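PDB 3E57: nudix hydrolase domain-containing protein from Thermotoga maritima, which is of unknown function but, as a putative Nudix hydrolase, probably cleaves a nucleoside diphosphate linked to another moiety. Local coordinates for residues Phe30-Phe44 with Leu138-Glu150. Numbering follows the deposited sequence.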
loop_
_atom_site.group_PDB
_atom_site.type_symbol
_atom_site.label_atom_id
_atom_site.label_comp_id
_atom_site.label_asym_id
_atom_site.label_seq_id
_atom_site.Cartn_x
_atom_site.Cartn_y
_atom_site.Cartn_z
ATOM N N PHE B 30 -12.598 1.388 -8.383
ATOM C CA PHE B 30 -11.600 0.595 -7.658
ATOM C C PHE B 30 -11.559 0.760 -6.155
ATOM O O PHE B 30 -10.897 -0.019 -5.466
ATOM C CB PHE B 30 -10.233 0.875 -8.247
ATOM C CG PHE B 30 -10.114 0.448 -9.670
ATOM C CD1 PHE B 30 -10.113 -0.895 -9.998
ATOM C CD2 PHE B 30 -10.033 1.388 -10.687
ATOM C CE1 PHE B 30 -10.009 -1.302 -11.322
ATOM C CE2 PHE B 30 -9.929 0.989 -12.008
ATOM C CZ PHE B 30 -9.910 -0.368 -12.322
ATOM N N GLY B 31 -12.269 1.748 -5.630
ATOM C CA GLY B 31 -12.328 1.952 -4.197
ATOM C C GLY B 31 -11.110 2.685 -3.668
ATOM O O GLY B 31 -10.299 3.208 -4.424
ATOM N N GLU B 32 -10.993 2.691 -2.354
ATOM C CA GLU B 32 -10.009 3.482 -1.649
ATOM C C GLU B 32 -8.884 2.583 -1.160
ATOM O O GLU B 32 -9.096 1.733 -0.300
ATOM C CB GLU B 32 -10.678 4.165 -0.459
ATOM C CG GLU B 32 -11.714 5.200 -0.898
ATOM C CD GLU B 32 -12.597 5.679 0.243
ATOM O OE1 GLU B 32 -12.059 6.179 1.261
ATOM O OE2 GLU B 32 -13.838 5.569 0.108
ATOM N N PHE B 33 -7.693 2.772 -1.712
ATOM C CA PHE B 33 -6.526 2.052 -1.216
ATOM C C PHE B 33 -5.297 2.931 -1.275
ATOM O O PHE B 33 -5.272 3.905 -2.011
ATOM C CB PHE B 33 -6.306 0.758 -2.002
ATOM C CG PHE B 33 -5.980 0.958 -3.449
ATOM C CD1 PHE B 33 -4.681 0.807 -3.913
ATOM C CD2 PHE B 33 -6.980 1.268 -4.363
ATOM C CE1 PHE B 33 -4.391 0.966 -5.249
ATOM C CE2 PHE B 33 -6.697 1.427 -5.693
ATOM C CZ PHE B 33 -5.398 1.276 -6.148
ATOM N N GLU B 34 -4.298 2.570 -0.481
ATOM C CA GLU B 34 -3.032 3.294 -0.400
ATOM C C GLU B 34 -1.936 2.269 -0.579
ATOM O O GLU B 34 -1.740 1.434 0.281
ATOM C CB GLU B 34 -2.905 3.964 0.976
ATOM C CG GLU B 34 -1.569 4.666 1.249
ATOM C CD GLU B 34 -1.405 5.976 0.476
ATOM O OE1 GLU B 34 -2.415 6.695 0.285
ATOM O OE2 GLU B 34 -0.252 6.284 0.077
ATOM N N GLY B 35 -1.242 2.322 -1.705
ATOM C CA GLY B 35 -0.194 1.351 -1.994
ATOM C C GLY B 35 -0.470 0.675 -3.312
ATOM O O GLY B 35 -0.642 1.346 -4.317
ATOM N N PHE B 36 -0.524 -0.655 -3.304
ATOM C CA PHE B 36 -0.765 -1.430 -4.511
ATOM C C PHE B 36 -1.969 -2.326 -4.302
ATOM O O PHE B 36 -2.177 -2.834 -3.203
ATOM C CB PHE B 36 0.449 -2.295 -4.830
ATOM C CG PHE B 36 0.181 -3.413 -5.797
ATOM C CD1 PHE B 36 0.304 -3.210 -7.161
ATOM C CD2 PHE B 36 -0.189 -4.674 -5.340
ATOM C CE1 PHE B 36 0.064 -4.255 -8.065
ATOM C CE2 PHE B 36 -0.425 -5.718 -6.225
ATOM C CZ PHE B 36 -0.300 -5.506 -7.595
ATOM N N MET B 37 -2.737 -2.524 -5.367
ATOM C CA MET B 37 -3.847 -3.496 -5.385
ATOM C C MET B 37 -3.889 -4.247 -6.714
ATOM O O MET B 37 -3.841 -3.625 -7.775
ATOM C CB MET B 37 -5.180 -2.781 -5.190
ATOM C CG MET B 37 -6.346 -3.759 -5.080
ATOM S SD MET B 37 -7.891 -2.959 -4.685
ATOM C CE MET B 37 -8.094 -1.931 -6.113
ATOM N N ARG B 38 -3.970 -5.578 -6.646
ATOM C CA ARG B 38 -4.104 -6.420 -7.827
ATOM C C ARG B 38 -5.457 -6.162 -8.447
ATOM O O ARG B 38 -6.447 -6.084 -7.728
ATOM C CB ARG B 38 -4.004 -7.898 -7.464
ATOM C CG ARG B 38 -4.327 -8.861 -8.616
ATOM C CD ARG B 38 -3.346 -10.003 -8.684
ATOM N NE ARG B 38 -2.026 -9.387 -8.818
ATOM C CZ ARG B 38 -0.972 -9.878 -9.455
ATOM N NH1 ARG B 38 -0.997 -11.058 -10.078
ATOM N NH2 ARG B 38 0.128 -9.149 -9.449
ATOM N N VAL B 39 -5.480 -5.988 -9.763
ATOM C CA VAL B 39 -6.737 -5.916 -10.513
ATOM C C VAL B 39 -6.592 -6.689 -11.816
ATOM O O VAL B 39 -5.489 -6.965 -12.262
ATOM C CB VAL B 39 -7.220 -4.454 -10.792
ATOM C CG1 VAL B 39 -7.207 -3.591 -9.511
ATOM C CG2 VAL B 39 -6.428 -3.823 -11.896
ATOM N N ASN B 40 -7.721 -7.052 -12.403
ATOM C CA ASN B 40 -7.731 -7.776 -13.673
ATOM C C ASN B 40 -7.438 -6.814 -14.821
ATOM O O ASN B 40 -7.997 -5.726 -14.886
ATOM C CB ASN B 40 -9.078 -8.490 -13.848
ATOM C CG ASN B 40 -9.255 -9.082 -15.226
ATOM O OD1 ASN B 40 -9.572 -8.373 -16.190
ATOM N ND2 ASN B 40 -9.058 -10.387 -15.327
ATOM N N PHE B 41 -6.538 -7.216 -15.712
ATOM C CA PHE B 41 -6.084 -6.339 -16.781
ATOM C C PHE B 41 -7.217 -5.917 -17.703
ATOM O O PHE B 41 -7.331 -4.737 -18.058
ATOM C CB PHE B 41 -4.966 -6.998 -17.592
ATOM C CG PHE B 41 -4.231 -6.050 -18.511
ATOM C CD1 PHE B 41 -4.085 -4.698 -18.189
ATOM C CD2 PHE B 41 -3.662 -6.516 -19.684
ATOM C CE1 PHE B 41 -3.409 -3.846 -19.011
ATOM C CE2 PHE B 41 -2.968 -5.655 -20.512
ATOM C CZ PHE B 41 -2.848 -4.313 -20.175
ATOM N N GLU B 42 -8.061 -6.873 -18.079
ATOM C CA GLU B 42 -9.196 -6.568 -18.952
ATOM C C GLU B 42 -10.138 -5.541 -18.302
ATOM O O GLU B 42 -10.584 -4.606 -18.962
ATOM C CB GLU B 42 -9.947 -7.850 -19.325
ATOM C CG GLU B 42 -11.005 -7.659 -20.394
ATOM C CD GLU B 42 -10.480 -6.898 -21.590
ATOM O OE1 GLU B 42 -9.440 -7.313 -22.153
ATOM O OE2 GLU B 42 -11.099 -5.878 -21.956
ATOM N N ASP B 43 -10.413 -5.707 -17.007
ATOM C CA ASP B 43 -11.239 -4.752 -16.254
ATOM C C ASP B 43 -10.628 -3.353 -16.293
ATOM O O ASP B 43 -11.335 -2.355 -16.496
ATOM C CB ASP B 43 -11.408 -5.188 -14.789
ATOM C CG ASP B 43 -12.256 -6.446 -14.626
ATOM O OD1 ASP B 43 -12.970 -6.841 -15.578
ATOM O OD2 ASP B 43 -12.211 -7.043 -13.520
ATOM N N PHE B 44 -9.309 -3.278 -16.121
ATOM C CA PHE B 44 -8.611 -1.992 -16.189
ATOM C C PHE B 44 -8.706 -1.330 -17.569
ATOM O O PHE B 44 -8.986 -0.142 -17.668
ATOM C CB PHE B 44 -7.139 -2.157 -15.800
ATOM C CG PHE B 44 -6.370 -0.881 -15.842
ATOM C CD1 PHE B 44 -6.728 0.174 -15.018
ATOM C CD2 PHE B 44 -5.307 -0.724 -16.711
ATOM C CE1 PHE B 44 -6.038 1.363 -15.060
ATOM C CE2 PHE B 44 -4.613 0.480 -16.759
ATOM C CZ PHE B 44 -4.981 1.515 -15.924
ATOM N N LEU B 138 4.635 -8.832 -21.108
ATOM C CA LEU B 138 4.281 -7.823 -20.126
ATOM C C LEU B 138 3.161 -8.462 -19.333
ATOM O O LEU B 138 2.102 -8.794 -19.876
ATOM C CB LEU B 138 3.833 -6.504 -20.751
ATOM C CG LEU B 138 4.928 -5.587 -21.306
ATOM C CD1 LEU B 138 4.444 -4.137 -21.307
ATOM C CD2 LEU B 138 6.227 -5.706 -20.517
ATOM N N GLU B 139 3.421 -8.695 -18.055
ATOM C CA GLU B 139 2.428 -9.263 -17.170
ATOM C C GLU B 139 1.893 -8.101 -16.369
ATOM O O GLU B 139 2.644 -7.494 -15.620
ATOM C CB GLU B 139 3.074 -10.301 -16.250
ATOM C CG GLU B 139 2.080 -11.038 -15.339
ATOM C CD GLU B 139 2.753 -11.940 -14.300
ATOM O OE1 GLU B 139 3.994 -12.133 -14.354
ATOM O OE2 GLU B 139 2.032 -12.450 -13.414
ATOM N N PHE B 140 0.619 -7.768 -16.541
ATOM C CA PHE B 140 0.005 -6.731 -15.725
ATOM C C PHE B 140 -0.179 -7.243 -14.292
ATOM O O PHE B 140 -0.754 -8.308 -14.086
ATOM C CB PHE B 140 -1.339 -6.331 -16.320
ATOM C CG PHE B 140 -2.103 -5.321 -15.496
ATOM C CD1 PHE B 140 -1.695 -4.006 -15.422
ATOM C CD2 PHE B 140 -3.233 -5.698 -14.795
ATOM C CE1 PHE B 140 -2.411 -3.083 -14.684
ATOM C CE2 PHE B 140 -3.958 -4.781 -14.055
ATOM C CZ PHE B 140 -3.552 -3.481 -13.998
ATOM N N LEU B 141 0.318 -6.487 -13.311
ATOM C CA LEU B 141 0.204 -6.877 -11.912
ATOM C C LEU B 141 -0.932 -6.165 -11.195
ATOM O O LEU B 141 -1.644 -6.772 -10.417
ATOM C CB LEU B 141 1.526 -6.634 -11.176
ATOM C CG LEU B 141 2.772 -7.333 -11.720
ATOM C CD1 LEU B 141 3.957 -7.075 -10.782
ATOM C CD2 LEU B 141 2.541 -8.821 -11.892
ATOM N N GLY B 142 -1.103 -4.875 -11.439
ATOM C CA GLY B 142 -2.178 -4.127 -10.795
ATOM C C GLY B 142 -1.915 -2.640 -10.787
ATOM O O GLY B 142 -1.144 -2.135 -11.610
ATOM N N LEU B 143 -2.532 -1.959 -9.827
ATOM C CA LEU B 143 -2.506 -0.505 -9.733
ATOM C C LEU B 143 -1.771 0.018 -8.513
ATOM O O LEU B 143 -1.873 -0.545 -7.412
ATOM C CB LEU B 143 -3.936 0.022 -9.672
ATOM C CG LEU B 143 -4.808 -0.279 -10.899
ATOM C CD1 LEU B 143 -6.128 0.474 -10.782
ATOM C CD2 LEU B 143 -4.097 0.095 -12.162
ATOM N N ILE B 144 -1.061 1.120 -8.710
ATOM C CA ILE B 144 -0.387 1.823 -7.619
ATOM C C ILE B 144 -1.043 3.170 -7.400
ATOM O O ILE B 144 -1.095 4.005 -8.316
ATOM C CB ILE B 144 1.092 2.096 -7.912
ATOM C CG1 ILE B 144 1.840 0.806 -8.252
ATOM C CG2 ILE B 144 1.710 2.836 -6.720
ATOM C CD1 ILE B 144 3.302 1.039 -8.694
ATOM N N ASN B 145 -1.514 3.393 -6.180
ATOM C CA ASN B 145 -2.159 4.637 -5.817
ATOM C C ASN B 145 -1.629 5.040 -4.468
ATOM O O ASN B 145 -1.966 4.431 -3.455
ATOM C CB ASN B 145 -3.683 4.456 -5.763
ATOM C CG ASN B 145 -4.424 5.751 -5.497
ATOM O OD1 ASN B 145 -4.148 6.771 -6.121
ATOM N ND2 ASN B 145 -5.380 5.715 -4.576
ATOM N N SER B 146 -0.743 6.029 -4.447
ATOM C CA SER B 146 -0.163 6.486 -3.189
ATOM C C SER B 146 -0.307 7.981 -3.093
ATOM O O SER B 146 -0.304 8.676 -4.105
ATOM C CB SER B 146 1.308 6.122 -3.099
ATOM O OG SER B 146 1.995 6.700 -4.177
ATOM N N SER B 147 -0.426 8.472 -1.867
ATOM C CA SER B 147 -0.777 9.852 -1.648
ATOM C C SER B 147 0.315 10.590 -0.887
ATOM O O SER B 147 0.067 11.675 -0.372
ATOM C CB SER B 147 -2.090 9.931 -0.872
ATOM O OG SER B 147 -1.941 9.367 0.418
ATOM N N THR B 148 1.521 10.029 -0.836
ATOM C CA THR B 148 2.573 10.590 0.023
ATOM C C THR B 148 3.326 11.804 -0.563
ATOM O O THR B 148 4.108 12.441 0.145
ATOM C CB THR B 148 3.582 9.511 0.468
ATOM O OG1 THR B 148 4.078 8.802 -0.670
ATOM C CG2 THR B 148 2.910 8.524 1.413
ATOM N N THR B 149 3.093 12.134 -1.836
ATOM C CA THR B 149 3.740 13.305 -2.457
ATOM C C THR B 149 2.784 14.014 -3.391
ATOM O O THR B 149 1.747 13.456 -3.769
ATOM C CB THR B 149 5.050 12.930 -3.221
ATOM O OG1 THR B 149 4.759 12.108 -4.362
ATOM C CG2 THR B 149 6.037 12.188 -2.299
ATOM N N GLU B 150 3.125 15.253 -3.746
ATOM C CA GLU B 150 2.341 16.035 -4.704
ATOM C C GLU B 150 2.167 15.278 -6.014
ATOM O O GLU B 150 1.068 15.198 -6.550
ATOM C CB GLU B 150 3.027 17.374 -5.017
ATOM C CG GLU B 150 3.038 18.396 -3.891
ATOM C CD GLU B 150 3.723 19.698 -4.307
ATOM O OE1 GLU B 150 4.729 19.635 -5.056
ATOM O OE2 GLU B 150 3.263 20.784 -3.887
HETATM O O HOH W 1 -3.659 -9.055 -12.420
#
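G35 and M37 pair with N145 and L143 in a short antiparallel ladder, which adds strand 36-38 alongside the long strand 131-145 in the Nudix domain and illustrates how a short strand is fastened at both ends by side chains. Four backbone hydrogen bonds form the ladder, G35 N to N145 O being short (2.8 Å) and nearly straight. Just before it, E34 grips the chain as it leaves the strand. With CG anti to the backbone N (chi1 175°) and a bend at chi2, its carboxylate turns back to take S147 N on the syn lone pair of OE2 (2.9 Å), while S147 OG donates to OE1 at 2.7 Å. Were E34 cut back to alanine, S147 N and OG would probably lose their acceptor here, and the turn after the strand would be likely to shift. N145 adds a bent bond from ND2 to F33 O, and its CB lies 3.6 Å from CE1 of the F33 ring; its OD1 accepts from K67. Past the ladder the contact becomes aromatic. The F41 and F140 rings form an offset stack, centroids 4.7 Å apart, while CG2 of V39 meets the F140 ring edge in plane at CE2. L143 divides its branches: CD1 sits squarely over the face of F30, 3.9 Å from the ring centroid, and CD2 lies over a face of F44. The backbone of L141 and G142 makes a classic beta bulge opposite L159. Strand 155-163 thus flanks the long strand, F160 meets F140 edge-to-face, and helix 194-206 packs on F36 and I144. On the side of strand 36-38 away from strand 131-145, F33, E34, F36 and M37 pair in an antiparallel ladder with a strand of the second subunit, carrying the sheet across the interface.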